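Local coordinates for FBP protein (Leishmania major, PDB 5OEZ) that probably catalyses the magnesium-dependent hydrolysis of fructose 1,6-bisphosphate to fructose 6-phosphate and phosphate, working as a homotetramer, at residues Ile233-Leu236 against Lys240-Arg243; Tyr215-Gly220 against Cys267-Ala272; Arg140-Thr145 against Ile157-Gly162. All coordinates share one frame; numbering follows the deposited sequence.

Contact 1: residues Ile233-Leu236 against Lys240-Arg243; sequences IDYL and KTTR
Tyr-235 and Thr-241 face each other through two torsions: the tyrosine CG is trans to its own N (chi1 177°), which brings the phenol oxygen to the loop 240-243, and the threonine OG1 sits in the cleft between its N and C (chi1 60°). The two hydroxyls stop short of direct bonding, with Tyr-235 OH 4.1 Å from Thr-241 OG1, and a water closes the gap. It lies 2.6 Å from Tyr-235 OH and donates to Thr-241 OG1 at 3.1 Å. Thr-241 OG1 also receives a weak bond from Thr-242 OG1 at 3.3 Å. The helical segment belongs to a beta-alpha-beta crossover, in which helix 227-238 links the neighbouring parallel strands 214-216 and 245-246; residues 240-243 are part of the loop leading out of the helix. At Arg-243, bends at chi2 (-83°) and chi3 fold the side chain back towards the helix, although its CB points the other way. Its NH2 passes obliquely 4.0 Å from Leu-236 O. A second water donates to Leu-236 O at 2.9 Å and is weakly held by Arg-243 NE at 3.4 Å, no direct hydrogen bond crossing between the segments. Asn-239, lying between them, bonds to both: OD1 to Thr-241 OG1 and Thr-242 N, ND2 to Tyr-235 O, and its backbone O to Arg-243 NH2. Leu-236 packs on Leu-330, the Tyr-235 ring meets that of Phe-334, and Arg-243 packs on Lys-224 of the second subunit.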
ATOM      1  N   ILE C 233      -4.042 -43.993  -9.644  1.00 45.01           N
ATOM      2  CA  ILE C 233      -5.082 -43.071  -9.208  1.00 48.60           C
ATOM      3  C   ILE C 233      -6.264 -43.842  -8.601  1.00 50.89           C
ATOM      4  O   ILE C 233      -6.756 -43.454  -7.543  1.00 54.72           O
ATOM      5  CB  ILE C 233      -5.502 -42.094 -10.326  1.00 49.70           C
ATOM      6  CG1 ILE C 233      -4.331 -41.168 -10.687  1.00 50.15           C
ATOM      7  CG2 ILE C 233      -6.716 -41.265  -9.914  1.00 47.50           C
ATOM      8  CD1 ILE C 233      -3.853 -40.229  -9.580  1.00 51.45           C
ATOM      9  N   ASP C 234      -6.669 -44.945  -9.230  1.00 46.46           N
ATOM     10  CA  ASP C 234      -7.741 -45.783  -8.679  1.00 53.27           C
ATOM     11  C   ASP C 234      -7.388 -46.302  -7.274  1.00 49.10           C
ATOM     12  O   ASP C 234      -8.245 -46.355  -6.392  1.00 50.04           O
ATOM     13  CB  ASP C 234      -8.079 -46.945  -9.621  1.00 50.20           C
ATOM     14  CG  ASP C 234      -8.763 -46.490 -10.925  1.00 60.46           C
ATOM     15  OD1 ASP C 234      -9.020 -45.279 -11.125  1.00 64.67           O
ATOM     16  OD2 ASP C 234      -9.033 -47.366 -11.783  1.00 76.90           O
ATOM     17  N   TYR C 235      -6.122 -46.650  -7.072  1.00 42.04           N
ATOM     18  CA  TYR C 235      -5.654 -47.132  -5.784  1.00 42.01           C
ATOM     19  C   TYR C 235      -5.766 -46.039  -4.703  1.00 45.80           C
ATOM     20  O   TYR C 235      -6.288 -46.306  -3.637  1.00 48.73           O
ATOM     21  CB  TYR C 235      -4.210 -47.627  -5.886  1.00 41.71           C
ATOM     22  CG  TYR C 235      -3.644 -48.080  -4.559  1.00 49.56           C
ATOM     23  CD1 TYR C 235      -3.892 -49.366  -4.074  1.00 48.64           C
ATOM     24  CD2 TYR C 235      -2.856 -47.212  -3.771  1.00 51.49           C
ATOM     25  CE1 TYR C 235      -3.362 -49.783  -2.850  1.00 48.78           C
ATOM     26  CE2 TYR C 235      -2.342 -47.616  -2.537  1.00 45.50           C
ATOM     27  CZ  TYR C 235      -2.599 -48.894  -2.082  1.00 50.87           C
ATOM     28  OH  TYR C 235      -2.108 -49.302  -0.872  1.00 57.71           O
ATOM     29  N   LEU C 236      -5.276 -44.833  -4.993  1.00 40.70           N
ATOM     30  CA  LEU C 236      -5.425 -43.694  -4.078  1.00 48.10           C
ATOM     31  C   LEU C 236      -6.877 -43.499  -3.609  1.00 45.11           C
ATOM     32  O   LEU C 236      -7.116 -43.265  -2.432  1.00 45.66           O
ATOM     33  CB  LEU C 236      -4.934 -42.392  -4.705  1.00 42.05           C
ATOM     34  CG  LEU C 236      -3.481 -42.270  -5.140  1.00 48.61           C
ATOM     35  CD1 LEU C 236      -3.193 -40.821  -5.499  1.00 51.30           C
ATOM     36  CD2 LEU C 236      -2.489 -42.759  -4.087  1.00 47.85           C
ATOM     37  N   LYS C 240      -8.024 -49.727   0.984  1.00 64.58           N
ATOM     38  CA  LYS C 240      -8.707 -49.866   2.279  1.00 67.66           C
ATOM     39  C   LYS C 240      -7.961 -49.226   3.441  1.00 65.06           C
ATOM     40  O   LYS C 240      -8.513 -49.068   4.520  1.00 76.57           O
ATOM     41  CB  LYS C 240      -8.924 -51.342   2.605  1.00 70.56           C
ATOM     42  CG  LYS C 240      -9.686 -52.109   1.539  1.00 77.18           C
ATOM     43  CD  LYS C 240     -11.029 -51.478   1.155  1.00 83.07           C
ATOM     44  CE  LYS C 240     -12.056 -52.486   0.602  1.00 88.26           C
ATOM     45  NZ  LYS C 240     -13.486 -52.228   0.958  1.00104.86           N
ATOM     46  N   THR C 241      -6.716 -48.846   3.215  1.00 62.38           N
ATOM     47  CA  THR C 241      -5.814 -48.475   4.288  1.00 62.64           C
ATOM     48  C   THR C 241      -5.670 -46.968   4.526  1.00 60.46           C
ATOM     49  O   THR C 241      -5.663 -46.535   5.670  1.00 67.21           O
ATOM     50  CB  THR C 241      -4.432 -49.087   4.006  1.00 70.91           C
ATOM     51  OG1 THR C 241      -3.918 -48.592   2.760  1.00 86.60           O
ATOM     52  CG2 THR C 241      -4.541 -50.601   3.913  1.00 78.35           C
ATOM     53  N   THR C 242      -5.565 -46.181   3.456  1.00 56.75           N
ATOM     54  CA  THR C 242      -5.189 -44.769   3.537  1.00 57.80           C
ATOM     55  C   THR C 242      -6.123 -43.886   2.700  1.00 58.39           C
ATOM     56  O   THR C 242      -6.213 -44.055   1.484  1.00 59.28           O
ATOM     57  CB  THR C 242      -3.736 -44.575   3.053  1.00 62.31           C
ATOM     58  OG1 THR C 242      -2.891 -45.556   3.656  1.00 73.83           O
ATOM     59  CG2 THR C 242      -3.175 -43.180   3.381  1.00 58.36           C
ATOM     60  N   ARG C 243      -6.804 -42.943   3.351  1.00 53.69           N
ATOM     61  CA  ARG C 243      -7.676 -41.990   2.656  1.00 56.44           C
ATOM     62  C   ARG C 243      -6.862 -40.823   2.117  1.00 53.04           C
ATOM     63  O   ARG C 243      -6.027 -40.285   2.830  1.00 55.87           O
ATOM     64  CB  ARG C 243      -8.780 -41.476   3.586  1.00 53.66           C
ATOM     65  CG  ARG C 243      -9.734 -42.560   4.088  1.00 59.02           C
ATOM     66  CD  ARG C 243     -10.857 -42.887   3.107  1.00 59.61           C
ATOM     67  NE  ARG C 243     -10.370 -43.395   1.823  1.00 70.63           N
ATOM     68  CZ  ARG C 243      -9.902 -44.627   1.590  1.00 68.60           C
ATOM     69  NH1 ARG C 243      -9.837 -45.539   2.560  1.00 72.09           N
ATOM     70  NH2 ARG C 243      -9.481 -44.948   0.362  1.00 68.32           N
TER
HETATM   71  O   HOH W   1      -3.565 -50.851   0.671  1.00 58.91           O
HETATM   72  O   HOH W   2      -8.949 -41.684  -0.807  1.00 41.90           O

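Contact 2: residues Tyr215-Gly220 against Cys267-Ala272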
ATOM      1  N   TYR C 215      -3.061 -35.731  -3.284  1.00 44.12           N
ATOM      2  CA  TYR C 215      -2.629 -35.842  -4.662  1.00 42.92           C
ATOM      3  C   TYR C 215      -3.242 -34.727  -5.496  1.00 43.93           C
ATOM      4  O   TYR C 215      -4.373 -34.298  -5.264  1.00 40.67           O
ATOM      5  CB  TYR C 215      -2.937 -37.235  -5.244  1.00 43.10           C
ATOM      6  CG  TYR C 215      -4.364 -37.534  -5.552  1.00 39.44           C
ATOM      7  CD1 TYR C 215      -5.239 -37.956  -4.557  1.00 48.04           C
ATOM      8  CD2 TYR C 215      -4.860 -37.421  -6.853  1.00 44.31           C
ATOM      9  CE1 TYR C 215      -6.575 -38.249  -4.844  1.00 47.83           C
ATOM     10  CE2 TYR C 215      -6.193 -37.719  -7.153  1.00 38.89           C
ATOM     11  CZ  TYR C 215      -7.055 -38.120  -6.141  1.00 44.11           C
ATOM     12  OH  TYR C 215      -8.390 -38.396  -6.409  1.00 41.79           O
ATOM     13  N   SER C 216      -2.479 -34.303  -6.499  1.00 48.11           N
ATOM     14  CA  SER C 216      -2.792 -33.152  -7.315  1.00 41.55           C
ATOM     15  C   SER C 216      -2.571 -33.529  -8.782  1.00 41.57           C
ATOM     16  O   SER C 216      -1.425 -33.670  -9.247  1.00 43.58           O
ATOM     17  CB  SER C 216      -1.921 -31.966  -6.860  1.00 42.62           C
ATOM     18  OG  SER C 216      -2.385 -30.723  -7.363  1.00 43.18           O
ATOM     19  N   VAL C 217      -3.681 -33.710  -9.501  1.00 42.41           N
ATOM     20  CA  VAL C 217      -3.677 -34.021 -10.936  1.00 43.13           C
ATOM     21  C   VAL C 217      -5.025 -33.615 -11.538  1.00 42.71           C
ATOM     22  O   VAL C 217      -6.005 -33.469 -10.811  1.00 52.45           O
ATOM     23  CB  VAL C 217      -3.388 -35.527 -11.151  1.00 51.71           C
ATOM     24  CG1 VAL C 217      -4.583 -36.380 -10.727  1.00 57.47           C
ATOM     25  CG2 VAL C 217      -3.002 -35.813 -12.591  1.00 49.65           C
ATOM     26  N   ASN C 218      -5.057 -33.355 -12.840  1.00 42.19           N
ATOM     27  CA  ASN C 218      -6.311 -33.084 -13.571  1.00 43.90           C
ATOM     28  C   ASN C 218      -6.983 -34.403 -14.027  1.00 48.78           C
ATOM     29  O   ASN C 218      -6.644 -34.911 -15.084  1.00 47.45           O
ATOM     30  CB  ASN C 218      -6.045 -32.202 -14.802  1.00 42.66           C
ATOM     31  CG  ASN C 218      -7.325 -31.835 -15.564  1.00 47.38           C
ATOM     32  OD1 ASN C 218      -8.449 -32.261 -15.241  1.00 43.05           O
ATOM     33  ND2 ASN C 218      -7.154 -31.022 -16.573  1.00 47.17           N
ATOM     34  N   GLU C 219      -7.964 -34.891 -13.256  1.00 51.54           N
ATOM     35  CA  GLU C 219      -8.636 -36.152 -13.535  1.00 51.50           C
ATOM     36  C   GLU C 219      -9.581 -36.076 -14.727  1.00 52.72           C
ATOM     37  O   GLU C 219     -10.098 -37.091 -15.167  1.00 49.84           O
ATOM     38  CB  GLU C 219      -9.376 -36.692 -12.300  1.00 52.72           C
ATOM     39  CG  GLU C 219      -8.443 -37.140 -11.184  1.00 53.24           C
ATOM     40  CD  GLU C 219      -9.083 -38.094 -10.173  1.00 59.39           C
ATOM     41  OE1 GLU C 219      -9.664 -39.126 -10.599  1.00 69.99           O
ATOM     42  OE2 GLU C 219      -8.958 -37.858  -8.943  1.00 68.74           O
ATOM     43  N   GLY C 220      -9.825 -34.872 -15.236  1.00 61.78           N
ATOM     44  CA  GLY C 220     -10.521 -34.714 -16.494  1.00 64.25           C
ATOM     45  C   GLY C 220      -9.848 -35.438 -17.650  1.00 63.67           C
ATOM     46  O   GLY C 220     -10.525 -35.865 -18.573  1.00 63.22           O
ATOM     47  N   CYS C 267       1.322 -34.259 -10.150  1.00 45.44           N
ATOM     48  CA  CYS C 267       1.569 -35.028 -11.391  1.00 44.89           C
ATOM     49  C   CYS C 267       1.053 -34.328 -12.641  1.00 39.02           C
ATOM     50  O   CYS C 267      -0.057 -33.807 -12.658  1.00 40.25           O
ATOM     51  CB  CYS C 267       0.901 -36.385 -11.326  1.00 39.33           C
ATOM     52  SG  CYS C 267       1.385 -37.413  -9.960  1.00 53.79           S
ATOM     53  N   TYR C 268       1.911 -34.269 -13.654  1.00 40.67           N
ATOM     54  CA  TYR C 268       1.480 -34.088 -15.037  1.00 45.52           C
ATOM     55  C   TYR C 268       1.969 -35.313 -15.786  1.00 43.57           C
ATOM     56  O   TYR C 268       3.080 -35.306 -16.329  1.00 44.63           O
ATOM     57  CB  TYR C 268       2.038 -32.859 -15.702  1.00 48.55           C
ATOM     58  CG  TYR C 268       1.352 -31.542 -15.419  1.00 56.67           C
ATOM     59  CD1 TYR C 268       0.052 -31.285 -15.853  1.00 59.25           C
ATOM     60  CD2 TYR C 268       2.036 -30.514 -14.772  1.00 61.11           C
ATOM     61  CE1 TYR C 268      -0.566 -30.055 -15.597  1.00 63.96           C
ATOM     62  CE2 TYR C 268       1.437 -29.283 -14.534  1.00 77.80           C
ATOM     63  CZ  TYR C 268       0.133 -29.058 -14.939  1.00 67.48           C
ATOM     64  OH  TYR C 268      -0.460 -27.842 -14.690  1.00 92.16           O
ATOM     65  N   PRO C 269       1.145 -36.359 -15.800  1.00 41.26           N
ATOM     66  CA  PRO C 269       1.553 -37.617 -16.386  1.00 46.06           C
ATOM     67  C   PRO C 269       1.530 -37.560 -17.884  1.00 48.18           C
ATOM     68  O   PRO C 269       0.968 -36.641 -18.462  1.00 51.76           O
ATOM     69  CB  PRO C 269       0.468 -38.584 -15.920  1.00 44.56           C
ATOM     70  CG  PRO C 269      -0.753 -37.746 -15.863  1.00 48.13           C
ATOM     71  CD  PRO C 269      -0.285 -36.371 -15.425  1.00 43.87           C
ATOM     72  N   LYS C 270       2.163 -38.548 -18.502  1.00 51.55           N
ATOM     73  CA  LYS C 270       2.123 -38.696 -19.942  1.00 50.58           C
ATOM     74  C   LYS C 270       0.669 -38.987 -20.347  1.00 49.85           C
ATOM     75  O   LYS C 270      -0.044 -39.720 -19.675  1.00 53.08           O
ATOM     76  CB  LYS C 270       3.044 -39.842 -20.354  1.00 65.77           C
ATOM     77  CG  LYS C 270       3.447 -39.861 -21.822  1.00 74.51           C
ATOM     78  CD  LYS C 270       4.042 -41.175 -22.334  1.00 93.81           C
ATOM     79  CE  LYS C 270       5.126 -41.781 -21.456  1.00 94.94           C
ATOM     80  NZ  LYS C 270       6.419 -41.057 -21.541  1.00115.26           N
ATOM     81  N   ASP C 271       0.235 -38.392 -21.434  1.00 57.10           N
ATOM     82  CA  ASP C 271      -1.076 -38.687 -21.971  1.00 82.51           C
ATOM     83  C   ASP C 271      -1.003 -38.694 -23.492  1.00 85.07           C
ATOM     84  O   ASP C 271      -0.124 -38.055 -24.093  1.00 74.36           O
ATOM     85  CB  ASP C 271      -2.225 -37.828 -21.386  1.00 97.96           C
ATOM     86  CG  ASP C 271      -2.297 -36.449 -21.907  1.00 95.68           C
ATOM     87  OD1 ASP C 271      -2.326 -36.227 -23.126  1.00129.58           O
ATOM     88  OD2 ASP C 271      -2.493 -35.593 -21.049  1.00107.38           O
ATOM     89  N   ALA C 272      -1.936 -39.426 -24.089  1.00 88.63           N
ATOM     90  CA  ALA C 272      -1.982 -39.633 -25.542  1.00 82.53           C
ATOM     91  C   ALA C 272      -1.974 -38.347 -26.397  1.00 97.38           C
ATOM     92  O   ALA C 272      -1.420 -38.339 -27.490  1.00100.03           O
ATOM     93  CB  ALA C 272      -3.175 -40.497 -25.887  1.00 80.92           C
TER
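Ser-216 and Val-217 meet Cys-267 and Pro-269 where the parallel strands 214-216 and 265-268 lie side by side at the edge of the fructose 6-phosphate site of the C-terminal domain. Strand 214-216 lies between 265-268 and 245-246 in a mixed sheet. Tyr-215 makes its backbone bonds to the 245-246 side, with Ser-245 and Arg-247, and sends its hydroxyl forward to Glu-219: OH donates to OE2 at 2.7 Å, with the carboxylate oxygen in the plane of the ring at its edge. Ser-216 supplies the bond that joins the two segments. Its O accepts from Cys-267 N at 3.0 Å, with an N-H...O angle of 161° and the donor almost in line with the carbonyl (174° at the oxygen), while its OG is hydrogen-bonded to Arg-247 O. Val-217 provides the apolar part through a single methyl. CG2 stands anti to the backbone N, on the side of the carbonyl carbon, lying 3.6 Å from Cys-267 O and 4.1 Å from Cys-267 CB, and it also reaches Pro-269 CD at 4.0 Å, the two side chains crossing at about a right angle. Asn-218, like Tyr-268 of the other segment, belongs to the fructose 6-phosphate site, empty in this apo form; its OD1 accepts from Ala-246 N of the second subunit. Glu-219 OE1 forms salt bridges with Lys-237 of its own chain and Lys-237 of the second subunit, which probably offset the nearby Glu-219 of that subunit. Gly-220 N completes an Asx turn, meeting Asn-218 OD1 at 3.0 Å from 40° above the carbonyl plane.

Contact 3: residues Arg140-Thr145 against Ile157-Gly162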
ATOM      1  N   ARG C 140      25.640 -21.518 -14.849  1.00 51.70           N
ATOM      2  CA  ARG C 140      26.854 -20.722 -15.024  1.00 68.95           C
ATOM      3  C   ARG C 140      27.580 -21.124 -16.320  1.00 60.45           C
ATOM      4  O   ARG C 140      27.493 -22.268 -16.759  1.00 63.09           O
ATOM      5  CB  ARG C 140      27.745 -20.880 -13.789  1.00 72.52           C
ATOM      6  CG  ARG C 140      28.986 -20.019 -13.816  1.00 91.24           C
ATOM      7  CD  ARG C 140      29.832 -20.254 -12.586  1.00103.36           C
ATOM      8  NE  ARG C 140      29.226 -19.552 -11.465  1.00 98.33           N
ATOM      9  CZ  ARG C 140      29.470 -18.289 -11.121  1.00104.95           C
ATOM     10  NH1 ARG C 140      30.343 -17.538 -11.793  1.00117.15           N
ATOM     11  NH2 ARG C 140      28.836 -17.768 -10.076  1.00117.96           N
ATOM     12  N   LEU C 141      28.257 -20.175 -16.964  1.00 65.65           N
ATOM     13  CA  LEU C 141      29.129 -20.517 -18.092  1.00 75.38           C
ATOM     14  C   LEU C 141      30.091 -21.602 -17.640  1.00 73.82           C
ATOM     15  O   LEU C 141      30.770 -21.412 -16.624  1.00 67.16           O
ATOM     16  CB  LEU C 141      29.977 -19.325 -18.540  1.00 82.63           C
ATOM     17  CG  LEU C 141      29.450 -18.311 -19.539  1.00 88.91           C
ATOM     18  CD1 LEU C 141      30.528 -17.262 -19.802  1.00 92.07           C
ATOM     19  CD2 LEU C 141      29.045 -19.002 -20.821  1.00 90.16           C
ATOM     20  N   PRO C 142      30.155 -22.734 -18.370  1.00 74.56           N
ATOM     21  CA  PRO C 142      31.284 -23.639 -18.126  1.00 88.05           C
ATOM     22  C   PRO C 142      32.631 -22.923 -18.270  1.00 89.47           C
ATOM     23  O   PRO C 142      32.715 -21.883 -18.930  1.00 80.57           O
ATOM     24  CB  PRO C 142      31.113 -24.713 -19.204  1.00 88.82           C
ATOM     25  CG  PRO C 142      29.642 -24.746 -19.438  1.00 83.65           C
ATOM     26  CD  PRO C 142      29.200 -23.311 -19.333  1.00 77.45           C
ATOM     27  N   LYS C 143      33.658 -23.457 -17.614  1.00115.70           N
ATOM     28  CA  LYS C 143      35.006 -22.857 -17.644  1.00131.41           C
ATOM     29  C   LYS C 143      35.583 -22.933 -19.064  1.00128.25           C
ATOM     30  O   LYS C 143      35.244 -23.857 -19.814  1.00104.41           O
ATOM     31  CB  LYS C 143      35.941 -23.521 -16.606  1.00135.92           C
ATOM     32  CG  LYS C 143      36.792 -22.568 -15.777  1.00141.47           C
ATOM     33  CD  LYS C 143      35.952 -21.746 -14.801  1.00135.76           C
ATOM     34  CE  LYS C 143      35.654 -22.545 -13.513  1.00126.65           C
ATOM     35  NZ  LYS C 143      34.240 -22.970 -13.324  1.00114.18           N
ATOM     36  N   ASP C 144      36.396 -21.926 -19.413  1.00137.45           N
ATOM     37  CA  ASP C 144      36.976 -21.695 -20.763  1.00154.49           C
ATOM     38  C   ASP C 144      35.938 -21.642 -21.922  1.00156.07           C
ATOM     39  O   ASP C 144      36.220 -22.058 -23.042  1.00168.93           O
ATOM     40  CB  ASP C 144      38.300 -22.456 -21.045  1.00152.26           C
ATOM     41  CG  ASP C 144      38.121 -23.879 -21.528  1.00151.26           C
ATOM     42  OD1 ASP C 144      37.081 -24.516 -21.306  1.00140.21           O
ATOM     43  OD2 ASP C 144      39.076 -24.370 -22.158  1.00144.25           O
ATOM     44  N   THR C 145      34.764 -21.057 -21.644  1.00150.26           N
ATOM     45  CA  THR C 145      33.674 -20.929 -22.635  1.00119.92           C
ATOM     46  C   THR C 145      33.208 -19.470 -22.751  1.00121.76           C
ATOM     47  O   THR C 145      33.137 -18.744 -21.748  1.00117.65           O
ATOM     48  CB  THR C 145      32.474 -21.828 -22.264  1.00113.05           C
ATOM     49  OG1 THR C 145      32.945 -23.132 -21.900  1.00102.85           O
ATOM     50  CG2 THR C 145      31.498 -21.957 -23.430  1.00107.72           C
ATOM     51  N   ILE C 157      24.040 -24.871 -24.129  1.00 65.76           N
ATOM     52  CA  ILE C 157      22.947 -25.525 -23.402  1.00 66.52           C
ATOM     53  C   ILE C 157      22.858 -27.037 -23.641  1.00 65.92           C
ATOM     54  O   ILE C 157      22.501 -27.782 -22.717  1.00 62.32           O
ATOM     55  CB  ILE C 157      21.623 -24.770 -23.698  1.00 72.82           C
ATOM     56  CG1 ILE C 157      21.530 -23.535 -22.829  1.00 84.32           C
ATOM     57  CG2 ILE C 157      20.402 -25.639 -23.554  1.00 74.03           C
ATOM     58  CD1 ILE C 157      21.386 -23.835 -21.365  1.00 93.99           C
ATOM     59  N   ARG C 158      23.226 -27.492 -24.839  1.00 69.58           N
ATOM     60  CA  ARG C 158      23.357 -28.931 -25.124  1.00 75.96           C
ATOM     61  C   ARG C 158      24.398 -29.671 -24.262  1.00 74.05           C
ATOM     62  O   ARG C 158      24.313 -30.882 -24.101  1.00 71.33           O
ATOM     63  CB  ARG C 158      23.660 -29.177 -26.608  1.00 79.61           C
ATOM     64  CG  ARG C 158      22.402 -29.106 -27.501  1.00 81.26           C
ATOM     65  CD  ARG C 158      22.823 -28.555 -28.869  1.00 83.74           C
ATOM     66  NE  ARG C 158      21.799 -28.214 -29.865  1.00 81.61           N
ATOM     67  CZ  ARG C 158      22.011 -27.454 -30.948  1.00 87.27           C
ATOM     68  NH1 ARG C 158      23.209 -26.940 -31.242  1.00 83.76           N
ATOM     69  NH2 ARG C 158      20.991 -27.196 -31.768  1.00100.85           N
ATOM     70  N   MET C 159      25.390 -28.954 -23.738  1.00 80.13           N
ATOM     71  CA  MET C 159      26.382 -29.536 -22.823  1.00 89.13           C
ATOM     72  C   MET C 159      25.931 -29.593 -21.351  1.00 80.99           C
ATOM     73  O   MET C 159      26.588 -30.254 -20.549  1.00 97.07           O
ATOM     74  CB  MET C 159      27.702 -28.757 -22.916  1.00101.42           C
ATOM     75  CG  MET C 159      28.363 -28.795 -24.290  1.00120.26           C
ATOM     76  SD  MET C 159      30.093 -28.256 -24.261  1.00126.81           S
ATOM     77  CE  MET C 159      29.961 -26.735 -23.334  1.00 98.58           C
ATOM     78  N   LEU C 160      24.829 -28.930 -20.999  1.00 73.32           N
ATOM     79  CA  LEU C 160      24.404 -28.802 -19.596  1.00 77.58           C
ATOM     80  C   LEU C 160      23.324 -29.793 -19.179  1.00 69.37           C
ATOM     81  O   LEU C 160      22.634 -30.371 -20.024  1.00 83.90           O
ATOM     82  CB  LEU C 160      23.918 -27.373 -19.333  1.00 84.49           C
ATOM     83  CG  LEU C 160      24.980 -26.280 -19.532  1.00 94.64           C
ATOM     84  CD1 LEU C 160      24.339 -24.907 -19.436  1.00 87.02           C
ATOM     85  CD2 LEU C 160      26.128 -26.413 -18.536  1.00 93.32           C
ATOM     86  N   LYS C 161      23.211 -30.000 -17.870  1.00 62.84           N
ATOM     87  CA  LYS C 161      22.105 -30.762 -17.269  1.00 72.99           C
ATOM     88  C   LYS C 161      21.569 -30.002 -16.067  1.00 67.28           C
ATOM     89  O   LYS C 161      22.217 -29.080 -15.563  1.00 56.78           O
ATOM     90  CB  LYS C 161      22.561 -32.148 -16.803  1.00 86.30           C
ATOM     91  CG  LYS C 161      22.896 -33.139 -17.911  1.00 93.30           C
ATOM     92  CD  LYS C 161      23.054 -34.548 -17.332  1.00 93.36           C
ATOM     93  CE  LYS C 161      23.178 -35.656 -18.407  1.00107.94           C
ATOM     94  NZ  LYS C 161      24.167 -36.751 -18.183  1.00121.60           N
ATOM     95  N   GLY C 162      20.395 -30.411 -15.594  1.00 52.40           N
ATOM     96  CA  GLY C 162      19.821 -29.866 -14.374  1.00 54.03           C
ATOM     97  C   GLY C 162      20.725 -29.975 -13.154  1.00 55.03           C
ATOM     98  O   GLY C 162      20.671 -29.126 -12.270  1.00 48.91           O
TER
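The ring of Pro-142 rests against Leu-160 and Met-159, with its CG doing all the touching. Leu-160 CD2 comes within 4.0 Å of Pro-142 CG, the two side chains meeting at a slant, and Met-159 reaches the same carbon with its terminal methyl, CE lying 4.4 Å from Pro-142 CG. All three residues direct CB at the opposing segment. The methionine arrives by a turn at its last torsion: the chain is extended through chi2, then bends at chi3 (-49°), which swings CE towards the proline. No hydrogen bond crosses between the segments, so they are joined by apolar packing with the buried Leu-160 on the inner side and the exposed Met-159 on the outer. The loop 141-149 and helix 150-158 connect two adjacent antiparallel strands, 132-140 and 167-173, of the large mixed sheet in the N-terminal domain, and the contact brings the start of that connection against Met-159 and Leu-160. On the loop side, Pro-142 opens a type II beta turn closed by a weak bond from Thr-145 N to Pro-142 O at 3.5 Å, with Asp-144 at its third position and a positive phi (54°). On the helix side, Leu-160 N bonds to Ile-157 O at 3.1 Å. Further out, Val-156 packs on both Pro-142 and Thr-145, while Ile-157 seats the helix on Leu-114 and Phe-116 of strand 113-121. Lys-161 O takes the indole N-H of Trp-139, and Lys-161 N bonds to Asp-164. The backbone of Leu-141 pairs with Asp-112, next to the AMP-binding residue Tyr-113, whose side chain is about 10 Å from that of Pro-142.

From the N terminus, contact 3 comes first: it closes the short connection from strand 132-140 through helix 150-158 within the N-terminal domain, and is complete before the others begin. Contact 2 opens at 215-220 and shuts only at 267-272. Contact 1 nests inside that loop, closing the tight exit of helix 227-238. Contacts 1 and 2 have centres about 17 Å apart and touch directly: Leu-236 CD1 lies 3.5 Å from Tyr-215 CG, joining helix to strand in the C-terminal domain. Contact 3 stands apart, its centre about 32 Å from that of contact 2 and about 43 Å from that of contact 1.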